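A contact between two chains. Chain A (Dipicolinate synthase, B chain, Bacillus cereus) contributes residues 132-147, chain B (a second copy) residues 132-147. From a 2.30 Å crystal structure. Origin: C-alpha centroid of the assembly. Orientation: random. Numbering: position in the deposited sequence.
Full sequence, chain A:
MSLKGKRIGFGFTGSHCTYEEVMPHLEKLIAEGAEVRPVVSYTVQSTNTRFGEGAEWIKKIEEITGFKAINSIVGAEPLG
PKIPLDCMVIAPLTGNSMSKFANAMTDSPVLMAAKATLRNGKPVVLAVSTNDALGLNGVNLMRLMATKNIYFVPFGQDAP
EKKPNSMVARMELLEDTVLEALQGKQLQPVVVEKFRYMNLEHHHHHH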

# COMPACT_ATOMS: atom_id res chain seq x y z
N ASP A 132 18.91 1.03 -1.43
CA ASP A 132 17.71 1.47 -0.69
C ASP A 132 16.76 0.32 -0.31
O ASP A 132 15.59 0.56 0.06
CB ASP A 132 16.93 2.55 -1.47
CG ASP A 132 16.46 2.07 -2.86
OD1 ASP A 132 16.72 0.90 -3.24
OD2 ASP A 132 15.81 2.87 -3.57
N ALA A 133 17.26 -0.91 -0.40
CA ALA A 133 16.46 -2.10 -0.07
C ALA A 133 15.83 -2.04 1.32
O ALA A 133 14.74 -2.56 1.52
CB ALA A 133 17.30 -3.38 -0.22
N LEU A 134 16.52 -1.43 2.29
CA LEU A 134 15.98 -1.29 3.64
C LEU A 134 15.50 0.14 3.87
O LEU A 134 15.25 0.55 5.01
CB LEU A 134 17.03 -1.69 4.68
CG LEU A 134 17.50 -3.15 4.57
CD1 LEU A 134 18.80 -3.35 5.31
CD2 LEU A 134 16.42 -4.09 5.09
N GLY A 135 15.42 0.91 2.79
CA GLY A 135 14.77 2.21 2.81
C GLY A 135 13.43 2.11 2.09
O GLY A 135 12.66 1.17 2.34
N LEU A 136 13.17 3.05 1.19
CA LEU A 136 11.90 3.08 0.44
C LEU A 136 11.59 1.82 -0.39
O LEU A 136 10.40 1.52 -0.65
CB LEU A 136 11.83 4.32 -0.45
CG LEU A 136 11.58 5.64 0.30
CD1 LEU A 136 11.93 6.86 -0.56
CD2 LEU A 136 10.12 5.69 0.82
N ASN A 137 12.62 1.09 -0.81
CA ASN A 137 12.40 -0.07 -1.67
C ASN A 137 12.09 -1.35 -0.91
O ASN A 137 11.74 -2.36 -1.51
CB ASN A 137 13.58 -0.30 -2.60
CG ASN A 137 13.20 -0.23 -4.07
OD1 ASN A 137 12.07 -0.54 -4.45
ND2 ASN A 137 14.14 0.17 -4.91
N GLY A 138 12.21 -1.29 0.42
CA GLY A 138 11.88 -2.41 1.27
C GLY A 138 10.48 -2.95 1.06
O GLY A 138 10.27 -4.16 0.95
N VAL A 139 9.51 -2.04 1.01
CA VAL A 139 8.12 -2.43 0.74
C VAL A 139 8.00 -3.23 -0.58
O VAL A 139 7.32 -4.26 -0.63
CB VAL A 139 7.17 -1.20 0.76
CG1 VAL A 139 5.77 -1.61 0.49
CG2 VAL A 139 7.21 -0.56 2.13
N ASN A 140 8.67 -2.77 -1.63
CA ASN A 140 8.63 -3.43 -2.93
C ASN A 140 9.22 -4.86 -2.91
O ASN A 140 8.60 -5.82 -3.39
CB ASN A 140 9.31 -2.56 -3.99
CG ASN A 140 8.58 -1.24 -4.24
OD1 ASN A 140 7.34 -1.20 -4.24
ND2 ASN A 140 9.33 -0.17 -4.46
N LEU A 141 10.40 -4.98 -2.34
CA LEU A 141 11.08 -6.26 -2.17
C LEU A 141 10.19 -7.24 -1.45
O LEU A 141 10.05 -8.38 -1.89
CB LEU A 141 12.38 -6.06 -1.40
CG LEU A 141 13.43 -7.18 -1.48
CD1 LEU A 141 14.82 -6.65 -1.12
CD2 LEU A 141 13.03 -8.38 -0.62
N MSE A 142 9.58 -6.82 -0.35
CA MSE A 142 8.72 -7.70 0.44
C MSE A 142 7.40 -8.02 -0.27
O MSE A 142 6.82 -9.08 -0.03
CB MSE A 142 8.46 -7.14 1.84
CG MSE A 142 9.63 -7.26 2.79
SE MSE A 142 10.35 -9.10 2.94
CE MSE A 142 11.43 -8.74 4.55
N ARG A 143 6.91 -7.12 -1.12
CA ARG A 143 5.73 -7.42 -1.92
C ARG A 143 6.07 -8.59 -2.86
O ARG A 143 5.32 -9.57 -2.95
CB ARG A 143 5.20 -6.19 -2.69
CG ARG A 143 3.94 -6.48 -3.57
CD ARG A 143 3.19 -5.20 -4.03
NE ARG A 143 3.14 -4.21 -2.94
CZ ARG A 143 3.85 -3.08 -2.91
NH1 ARG A 143 4.65 -2.74 -3.91
NH2 ARG A 143 3.73 -2.27 -1.85
N LEU A 144 7.21 -8.48 -3.53
CA LEU A 144 7.66 -9.53 -4.46
C LEU A 144 7.91 -10.83 -3.72
O LEU A 144 7.52 -11.88 -4.19
CB LEU A 144 8.91 -9.09 -5.22
CG LEU A 144 8.72 -7.85 -6.10
CD1 LEU A 144 10.07 -7.21 -6.48
CD2 LEU A 144 7.88 -8.16 -7.34
N MSE A 145 8.56 -10.77 -2.56
CA MSE A 145 8.86 -11.98 -1.79
C MSE A 145 7.60 -12.81 -1.58
O MSE A 145 7.65 -14.04 -1.54
CB MSE A 145 9.45 -11.60 -0.44
CG MSE A 145 10.96 -11.74 -0.36
SE MSE A 145 11.41 -13.62 -0.14
CE MSE A 145 10.19 -13.94 1.34
N ALA A 146 6.48 -12.14 -1.42
CA ALA A 146 5.26 -12.81 -0.99
C ALA A 146 4.36 -13.24 -2.16
O ALA A 146 3.40 -13.96 -1.95
CB ALA A 146 4.50 -11.91 -0.01
N THR A 147 4.70 -12.81 -3.37
CA THR A 147 3.86 -12.95 -4.56
C THR A 147 4.05 -14.32 -5.25
O THR A 147 5.15 -14.87 -5.25
CB THR A 147 4.19 -11.81 -5.56
OG1 THR A 147 3.97 -10.56 -4.91
CG2 THR A 147 3.33 -11.86 -6.79
N ASP B 132 5.68 -15.31 9.82
CA ASP B 132 5.29 -14.82 8.49
C ASP B 132 6.03 -13.55 8.04
O ASP B 132 5.57 -12.83 7.14
CB ASP B 132 3.77 -14.57 8.42
CG ASP B 132 3.28 -13.52 9.41
OD1 ASP B 132 4.13 -13.00 10.19
OD2 ASP B 132 2.07 -13.21 9.43
N ALA B 133 7.18 -13.26 8.66
CA ALA B 133 7.97 -12.08 8.31
C ALA B 133 8.33 -12.02 6.82
O ALA B 133 8.45 -10.94 6.25
CB ALA B 133 9.23 -12.00 9.17
N LEU B 134 8.55 -13.17 6.19
CA LEU B 134 8.84 -13.22 4.76
C LEU B 134 7.61 -13.65 3.95
O LEU B 134 7.70 -13.98 2.77
CB LEU B 134 10.06 -14.13 4.49
CG LEU B 134 11.38 -13.66 5.11
CD1 LEU B 134 12.43 -14.74 5.04
CD2 LEU B 134 11.88 -12.35 4.49
N GLY B 135 6.45 -13.66 4.60
CA GLY B 135 5.18 -13.76 3.91
C GLY B 135 4.40 -12.45 3.98
O GLY B 135 4.94 -11.38 3.69
N LEU B 136 3.14 -12.54 4.37
CA LEU B 136 2.25 -11.38 4.42
C LEU B 136 2.70 -10.23 5.33
O LEU B 136 2.39 -9.08 5.06
CB LEU B 136 0.82 -11.81 4.78
CG LEU B 136 0.05 -12.45 3.60
CD1 LEU B 136 -1.22 -13.15 4.06
CD2 LEU B 136 -0.24 -11.40 2.52
N ASN B 137 3.47 -10.52 6.37
CA ASN B 137 3.93 -9.46 7.27
C ASN B 137 5.17 -8.71 6.75
O ASN B 137 5.58 -7.70 7.33
CB ASN B 137 4.20 -10.01 8.67
CG ASN B 137 3.33 -9.36 9.73
OD1 ASN B 137 3.04 -8.16 9.67
ND2 ASN B 137 2.92 -10.15 10.71
N GLY B 138 5.76 -9.21 5.66
CA GLY B 138 6.94 -8.59 5.09
C GLY B 138 6.78 -7.11 4.78
O GLY B 138 7.68 -6.31 5.08
N VAL B 139 5.66 -6.72 4.17
CA VAL B 139 5.47 -5.33 3.82
C VAL B 139 5.37 -4.46 5.08
O VAL B 139 5.93 -3.36 5.14
CB VAL B 139 4.23 -5.10 2.89
CG1 VAL B 139 4.48 -5.69 1.49
CG2 VAL B 139 2.96 -5.67 3.52
N ASN B 140 4.68 -4.96 6.09
CA ASN B 140 4.53 -4.21 7.34
C ASN B 140 5.86 -3.98 8.02
O ASN B 140 6.14 -2.87 8.50
CB ASN B 140 3.58 -4.95 8.28
CG ASN B 140 2.19 -5.01 7.74
OD1 ASN B 140 1.72 -4.05 7.15
ND2 ASN B 140 1.51 -6.13 7.93
N LEU B 141 6.67 -5.03 8.04
CA LEU B 141 8.01 -4.96 8.58
C LEU B 141 8.81 -3.84 7.91
O LEU B 141 9.37 -2.96 8.60
CB LEU B 141 8.72 -6.31 8.45
CG LEU B 141 10.03 -6.46 9.22
CD1 LEU B 141 10.33 -7.93 9.53
CD2 LEU B 141 11.17 -5.84 8.44
N MSE B 142 8.85 -3.85 6.58
CA MSE B 142 9.66 -2.89 5.82
C MSE B 142 9.13 -1.46 5.86
O MSE B 142 9.89 -0.50 5.76
CB MSE B 142 9.84 -3.34 4.38
CG MSE B 142 10.71 -4.55 4.26
SE MSE B 142 12.52 -4.19 4.94
CE MSE B 142 13.43 -5.76 4.17
N ARG B 143 7.81 -1.32 5.97
CA ARG B 143 7.23 -0.01 6.20
C ARG B 143 7.78 0.56 7.53
O ARG B 143 8.19 1.72 7.59
CB ARG B 143 5.69 -0.07 6.23
CG ARG B 143 5.02 1.25 6.75
CD ARG B 143 3.51 1.34 6.32
NE ARG B 143 3.33 0.69 5.02
CZ ARG B 143 2.77 -0.51 4.85
NH1 ARG B 143 2.28 -1.19 5.89
NH2 ARG B 143 2.69 -1.02 3.62
N LEU B 144 7.76 -0.25 8.58
CA LEU B 144 8.27 0.21 9.87
C LEU B 144 9.74 0.59 9.77
O LEU B 144 10.14 1.64 10.23
CB LEU B 144 8.07 -0.84 10.96
CG LEU B 144 6.62 -1.05 11.38
CD1 LEU B 144 6.52 -2.31 12.20
CD2 LEU B 144 6.10 0.15 12.17
N MSE B 145 10.54 -0.27 9.14
CA MSE B 145 11.99 -0.06 8.96
C MSE B 145 12.25 1.30 8.35
O MSE B 145 13.24 1.95 8.65
CB MSE B 145 12.58 -1.12 8.02
CG MSE B 145 13.09 -2.40 8.67
SE MSE B 145 14.88 -2.25 9.52
CE MSE B 145 15.77 -1.07 8.25
N ALA B 146 11.35 1.71 7.47
CA ALA B 146 11.53 2.92 6.69
C ALA B 146 11.00 4.16 7.42
O ALA B 146 11.24 5.28 6.97
CB ALA B 146 10.86 2.76 5.29
N THR B 147 10.29 3.95 8.53
CA THR B 147 9.58 5.04 9.22
C THR B 147 10.42 5.85 10.23
O THR B 147 11.20 5.29 11.00
CB THR B 147 8.34 4.51 9.99
OG1 THR B 147 7.50 3.77 9.09
CG2 THR B 147 7.54 5.67 10.60
O HOH W 1 4.86 -8.99 2.29

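The same segment from two copies of the protein packs against itself. The helix of each stretch, which includes V139 to M145, runs nearly antiparallel to its partner, with 170° between their N-to-C directions and a closest axial approach of 8.0 Å. The register is close to twofold: the CA atoms of V139(A) and V139(B) lie 5.0 Å apart, and G138(A) CA and M142(B) CA lie 5.1 Å apart, as do M142(A) CA and G138(B) CA. Such closeness depends on glycine. An ideal CB on G138(A) would sit 3.1 Å from M142(B) CB, and one on G138(B) 3.1 Å from M142(A) SE, so the bare backbone leaves room for the opposing side chain.

The contact is mainly apolar and buries 831 Å², both sides summed. M142, modelled as selenomethionine, loses more area than any other residue in each chain. Its CA-to-CB bond points toward the partner, and the two copies meet at M142(A) CG and M142(B) CG, 3.3 Å apart. Beyond this meeting, each methyl reaches a leucine: M142(B) CE is 3.5 Å from L134(A) CD2, and M142(A) CE is 3.6 Å from L134(B) CD2. L134 leaves its backbone sideways, but its end comes nearer to the partner. Its CB also meets the second selenomethionine, with L134(A) CB 3.8 Å from M145(B) CE. The valines differ in rotamer, t in V139(A) and m in V139(B), yet their CG1 atoms approach to 4.4 Å. Small groups close the ends of the contact, where A146(A) CB lies 3.8 Å from G135(B) O and A146(B) CB lies 3.8 Å from G135(A) O.

No direct hydrogen bond crosses between the stretches; the polar link is a water. It donates to M142(A) O at 3.0 Å and to G135(B) O at 2.8 Å, and accepts a weak hydrogen bond from V139(B) N at 3.1 Å, joining backbone groups of both chains.

Within each chain, polar side chains form a ladder that braces the turn against the helix. In chain A, N137(A) ND2 donates to D132(A) OD1 at 3.2 Å (163°), N140(A) ND2 to N137(A) OD1 at 2.8 Å (175°), and R143(A) NH1 to N140(A) OD1 at 3.1 Å (137°). Chain B repeats the ladder, although its last rung, R143(B) NH1 to N140(B) OD1 at 3.2 Å, is weak. The CA-to-CB bonds of N137 and N140 point away from the partner in both chains, and neither side chain makes contact with the other stretch.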